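Local atomic coordinates of anti-sigma-E factor ChrR (Rhodobacter sphaeroides, PDB entry 2Z2S), a protein that inhibits the extracytoplasmic function sigma factor sigma-E, holding it inactive, and so indirectly regulates transcription of the cycA and rpoE genes. Residues 21-26 and 119-124; 151-156 and 183-188. All coordinates share one frame; numbering follows the deposited sequence.

Contact 1. Residues 21-26 and 119-124; sequences SEAFSL and LPTGGE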
loop_
_atom_site.group_PDB
_atom_site.type_symbol
_atom_site.label_atom_id
_atom_site.label_comp_id
_atom_site.label_asym_id
_atom_site.label_seq_id
_atom_site.Cartn_x
_atom_site.Cartn_y
_atom_site.Cartn_z
ATOM N N SER B 21 5.334 -8.166 6.792
ATOM C CA SER B 21 4.452 -9.078 7.533
ATOM C C SER B 21 3.183 -8.317 7.883
ATOM O O SER B 21 3.233 -7.138 8.217
ATOM C CB SER B 21 5.100 -9.559 8.821
ATOM O OG SER B 21 5.117 -8.497 9.751
ATOM N N GLU B 22 2.050 -9.004 7.820
ATOM C CA GLU B 22 0.747 -8.393 8.069
ATOM C C GLU B 22 0.686 -7.331 9.157
ATOM O O GLU B 22 0.059 -6.282 8.990
ATOM C CB GLU B 22 -0.290 -9.469 8.361
ATOM C CG GLU B 22 -1.685 -8.900 8.425
ATOM C CD GLU B 22 -2.755 -9.964 8.535
ATOM O OE1 GLU B 22 -3.939 -9.596 8.683
ATOM O OE2 GLU B 22 -2.416 -11.162 8.471
ATOM N N ALA B 23 1.328 -7.601 10.281
ATOM C CA ALA B 23 1.330 -6.642 11.375
ATOM C C ALA B 23 1.910 -5.293 10.901
ATOM O O ALA B 23 1.219 -4.268 10.886
ATOM C CB ALA B 23 2.147 -7.206 12.566
ATOM N N PHE B 24 3.181 -5.302 10.513
ATOM C CA PHE B 24 3.822 -4.085 10.048
ATOM C C PHE B 24 3.031 -3.433 8.909
ATOM O O PHE B 24 2.873 -2.220 8.885
ATOM C CB PHE B 24 5.274 -4.375 9.626
ATOM C CG PHE B 24 6.161 -4.793 10.772
ATOM C CD1 PHE B 24 6.177 -4.062 11.949
ATOM C CD2 PHE B 24 6.979 -5.905 10.675
ATOM C CE1 PHE B 24 6.985 -4.430 13.007
ATOM C CE2 PHE B 24 7.794 -6.276 11.738
ATOM C CZ PHE B 24 7.794 -5.533 12.901
ATOM N N SER B 25 2.525 -4.233 7.976
ATOM C CA SER B 25 1.722 -3.701 6.879
ATOM C C SER B 25 0.524 -2.961 7.441
ATOM O O SER B 25 0.051 -1.993 6.866
ATOM C CB SER B 25 1.213 -4.826 5.989
ATOM O OG SER B 25 2.289 -5.559 5.438
ATOM N N LEU B 26 0.014 -3.429 8.568
ATOM C CA LEU B 26 -1.128 -2.773 9.178
ATOM C C LEU B 26 -0.777 -1.363 9.683
ATOM O O LEU B 26 -1.517 -0.409 9.491
ATOM C CB LEU B 26 -1.655 -3.638 10.326
ATOM C CG LEU B 26 -2.918 -3.145 11.042
ATOM C CD1 LEU B 26 -3.948 -2.694 10.010
ATOM C CD2 LEU B 26 -3.493 -4.276 11.941
ATOM N N LEU B 119 -4.433 -7.465 18.157
ATOM C CA LEU B 119 -5.149 -7.575 16.896
ATOM C C LEU B 119 -4.730 -8.863 16.194
ATOM O O LEU B 119 -3.548 -9.207 16.149
ATOM C CB LEU B 119 -4.863 -6.357 16.020
ATOM C CG LEU B 119 -5.242 -5.027 16.683
ATOM C CD1 LEU B 119 -4.708 -3.886 15.853
ATOM C CD2 LEU B 119 -6.747 -4.912 16.828
ATOM N N PRO B 120 -5.708 -9.594 15.641
ATOM C CA PRO B 120 -5.517 -10.864 14.928
ATOM C C PRO B 120 -4.827 -10.716 13.564
ATOM O O PRO B 120 -5.376 -10.103 12.646
ATOM C CB PRO B 120 -6.946 -11.376 14.790
ATOM C CG PRO B 120 -7.693 -10.080 14.490
ATOM C CD PRO B 120 -7.110 -9.139 15.536
ATOM N N THR B 121 -3.641 -11.291 13.421
ATOM C CA THR B 121 -2.921 -11.185 12.158
ATOM C C THR B 121 -2.111 -12.425 11.797
ATOM O O THR B 121 -1.747 -13.221 12.656
ATOM C CB THR B 121 -1.941 -9.979 12.159
ATOM O OG1 THR B 121 -1.077 -10.063 13.301
ATOM C CG2 THR B 121 -2.702 -8.658 12.176
ATOM N N GLY B 122 -1.832 -12.572 10.507
ATOM C CA GLY B 122 -1.033 -13.682 10.040
ATOM C C GLY B 122 0.392 -13.230 10.265
ATOM O O GLY B 122 0.601 -12.220 10.932
ATOM N N GLY B 123 1.367 -13.946 9.715
ATOM C CA GLY B 123 2.755 -13.564 9.909
ATOM C C GLY B 123 3.224 -13.754 11.342
ATOM O O GLY B 123 2.441 -14.099 12.225
ATOM N N GLU B 124 4.512 -13.521 11.574
ATOM C CA GLU B 124 5.087 -13.663 12.899
ATOM C C GLU B 124 5.469 -12.332 13.545
ATOM O O GLU B 124 6.511 -12.230 14.183
ATOM C CB GLU B 124 6.292 -14.563 12.830
HETATM O O HOH W 1 1.833 -10.095 11.401
#
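Glu22 reaches Thr121 and Gly122 because its CG lies anti to the backbone N (chi1 -172°) and the chain stays extended beyond it, carrying the carboxylate from the first turn of helix 22-32 onto the 119-124 loop. Thr121 turns CG2 anti to its carbonyl carbon, and the two side chains cross obliquely, Glu22 CD 3.7 Å from Thr121 CB. Glu22 OE1 lies 3.8 Å from Thr121 CG2. OE2 takes the backbone N-H of Gly122 (Gly122 N to Glu22 OE2 2.5 Å) in a fairly straight bond, 160° at the hydrogen. This donor stands above the carboxylate, 56° out of its plane. OE1 is hydrogen-bonded to Tyr97 OH, and OE2 has a further bond to the backbone of a second protein bound in the assembly. A water bridges the segments: it accepts from Ala23 N at 2.8 Å, donates to Gly122 O, and is weakly bonded to Thr121 OG1. Farther along the helix the contact turns apolar, Leu26 CD2 meeting Leu119 CD1 at 4.1 Å with the side chains at about a right angle. An alanine in place of Glu22 would probably leave Gly122 N without its acceptor, cost Tyr97 OH and the second protein's backbone their carboxylate partner, and open a gap beside Thr121. The carboxylate thus joins the anti-sigma region, the cupin-like region and the bound second protein, and these surrounding donors would probably stabilise its charge.

Contact 2. Residues 151-156 and 183-188; sequences VLQGAF and RGLDCI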
loop_
_atom_site.group_PDB
_atom_site.type_symbol
_atom_site.label_atom_id
_atom_site.label_comp_id
_atom_site.label_asym_id
_atom_site.label_seq_id
_atom_site.Cartn_x
_atom_site.Cartn_y
_atom_site.Cartn_z
ATOM N N VAL B 151 0.388 6.878 16.641
ATOM C CA VAL B 151 -0.528 7.533 17.558
ATOM C C VAL B 151 -1.840 7.806 16.834
ATOM O O VAL B 151 -1.851 8.400 15.755
ATOM C CB VAL B 151 0.055 8.864 18.043
ATOM C CG1 VAL B 151 -0.848 9.485 19.098
ATOM C CG2 VAL B 151 1.438 8.637 18.597
ATOM N N LEU B 152 -2.946 7.378 17.427
ATOM C CA LEU B 152 -4.250 7.587 16.815
ATOM C C LEU B 152 -5.000 8.690 17.528
ATOM O O LEU B 152 -5.933 9.272 16.977
ATOM C CB LEU B 152 -5.065 6.298 16.864
ATOM C CG LEU B 152 -4.402 5.110 16.169
ATOM C CD1 LEU B 152 -5.207 3.854 16.413
ATOM C CD2 LEU B 152 -4.287 5.393 14.682
ATOM N N GLN B 153 -4.590 8.965 18.760
ATOM C CA GLN B 153 -5.209 10.010 19.564
ATOM C C GLN B 153 -4.226 10.495 20.618
ATOM O O GLN B 153 -3.393 9.732 21.107
ATOM C CB GLN B 153 -6.478 9.491 20.246
ATOM C CG GLN B 153 -7.249 10.581 20.970
ATOM C CD GLN B 153 -8.433 10.057 21.760
ATOM O OE1 GLN B 153 -8.262 9.349 22.750
ATOM N NE2 GLN B 153 -9.637 10.407 21.327
ATOM N N GLY B 154 -4.324 11.768 20.970
ATOM C CA GLY B 154 -3.413 12.313 21.962
ATOM C C GLY B 154 -1.975 12.351 21.470
ATOM O O GLY B 154 -1.703 12.668 20.311
ATOM N N ALA B 155 -1.042 12.024 22.350
ATOM C CA ALA B 155 0.358 12.042 21.968
ATOM C C ALA B 155 1.224 11.589 23.123
ATOM O O ALA B 155 0.726 11.371 24.221
ATOM C CB ALA B 155 0.749 13.439 21.543
ATOM N N PHE B 156 2.520 11.453 22.879
ATOM C CA PHE B 156 3.437 11.025 23.928
ATOM C C PHE B 156 4.866 11.444 23.650
ATOM O O PHE B 156 5.298 11.495 22.495
ATOM C CB PHE B 156 3.377 9.508 24.118
ATOM C CG PHE B 156 3.912 8.710 22.957
ATOM C CD1 PHE B 156 3.057 8.201 21.989
ATOM C CD2 PHE B 156 5.270 8.416 22.866
ATOM C CE1 PHE B 156 3.549 7.403 20.953
ATOM C CE2 PHE B 156 5.774 7.618 21.831
ATOM C CZ PHE B 156 4.915 7.112 20.877
ATOM N N ARG B 183 -0.474 14.921 28.819
ATOM C CA ARG B 183 -1.667 15.092 29.644
ATOM C C ARG B 183 -2.657 15.871 28.779
ATOM O O ARG B 183 -2.260 16.738 27.994
ATOM C CB ARG B 183 -1.340 15.873 30.918
ATOM N N GLY B 184 -3.937 15.550 28.911
ATOM C CA GLY B 184 -4.958 16.206 28.120
ATOM C C GLY B 184 -5.921 15.109 27.735
ATOM O O GLY B 184 -6.882 14.850 28.455
ATOM N N LEU B 185 -5.661 14.443 26.615
ATOM C CA LEU B 185 -6.515 13.349 26.177
ATOM C C LEU B 185 -5.745 12.046 26.312
ATOM O O LEU B 185 -4.527 12.055 26.483
ATOM C CB LEU B 185 -6.957 13.559 24.727
ATOM C CG LEU B 185 -8.395 14.049 24.547
ATOM C CD1 LEU B 185 -8.482 14.978 23.353
ATOM C CD2 LEU B 185 -9.329 12.847 24.389
ATOM N N ASP B 186 -6.452 10.925 26.262
ATOM C CA ASP B 186 -5.784 9.643 26.366
ATOM C C ASP B 186 -5.135 9.314 25.025
ATOM O O ASP B 186 -5.763 9.404 23.961
ATOM C CB ASP B 186 -6.772 8.550 26.784
ATOM C CG ASP B 186 -7.014 8.527 28.288
ATOM O OD1 ASP B 186 -7.560 9.518 28.824
ATOM O OD2 ASP B 186 -6.652 7.512 28.930
ATOM N N CYS B 187 -3.858 8.955 25.100
ATOM C CA CYS B 187 -3.062 8.621 23.934
ATOM C C CYS B 187 -3.225 7.174 23.510
ATOM O O CYS B 187 -2.653 6.280 24.122
ATOM C CB CYS B 187 -1.595 8.900 24.234
ATOM S SG CYS B 187 -0.456 8.110 23.112
ATOM N N ILE B 188 -4.002 6.941 22.458
ATOM C CA ILE B 188 -4.210 5.586 21.965
ATOM C C ILE B 188 -3.285 5.358 20.778
ATOM O O ILE B 188 -3.221 6.180 19.868
ATOM C CB ILE B 188 -5.656 5.373 21.504
ATOM C CG1 ILE B 188 -6.617 5.887 22.575
ATOM C CG2 ILE B 188 -5.894 3.902 21.231
ATOM C CD1 ILE B 188 -8.055 5.965 22.117
#
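Ile188 O receives two backbone donors from the corner where the chain leaves strand 147-151. Leu152 N approaches nearly along the C=O axis, 2.7 Å from Ile188 O, in a bond of 165° at the hydrogen. Gln153 N, at 3.3 Å from Ile188 O, comes in the carbonyl plane onto a lone pair and is more bent, at 142°. The reverse bond, Ile188 N to Gln153 O at 3.2 Å, is weak. Gln153 O also meets the CA-H of Cys187, with 3.1 Å between Gln153 O and Cys187 CA. On the other edge of the 187-193 strand, the backbone of Cys187 bonds to Ile132. Asp186 OD2 is weakly hydrogen-bonded to Trp131 NE1.

Gln153, its CG anti to the backbone N, extends beside Asp186 and crosses Leu185 at about a right angle, its CD 3.9 Å from Leu185 CD2. Cys187 SG lies at the edge of the Phe156 ring, near the ring plane and 3.7 Å from Phe156 CD1, a sulfur-aromatic contact; CG1 of Val151 is 4.3 Å from the same Cys187 SG. Phe163 meets the Phe156 ring as well, and Phe156 lies near His177, a ligand of the protein's second zinc site.

By turning at Leu152, the chain passes from the six-stranded antiparallel sheet to the three-stranded one, an arrangement consistent with the two-sheet beta barrel of the cupin fold.

Overall arrangement
From the N terminus the chain passes through helix 9-17 into helix 22-32 of the sigma-binding region, whose start is met only after 92 intervening residues, when the turn between strands 115-119 and 126-132 closes contact 1. Contact 2 opens later, at the corner after strand 147-151, and closes a shorter excursion of 26 residues where strand 187-193 begins. The two follow in series, neither nested nor crossed, their centres 23 Å apart and their nearest atoms about 8 Å. Contact 1 joins the helical N-terminal region to the cupin-like region; contact 2 works inside the latter. Strand 126-132, which follows the 119-124 turn, lies beside strand 187-193 and so links both through one sheet.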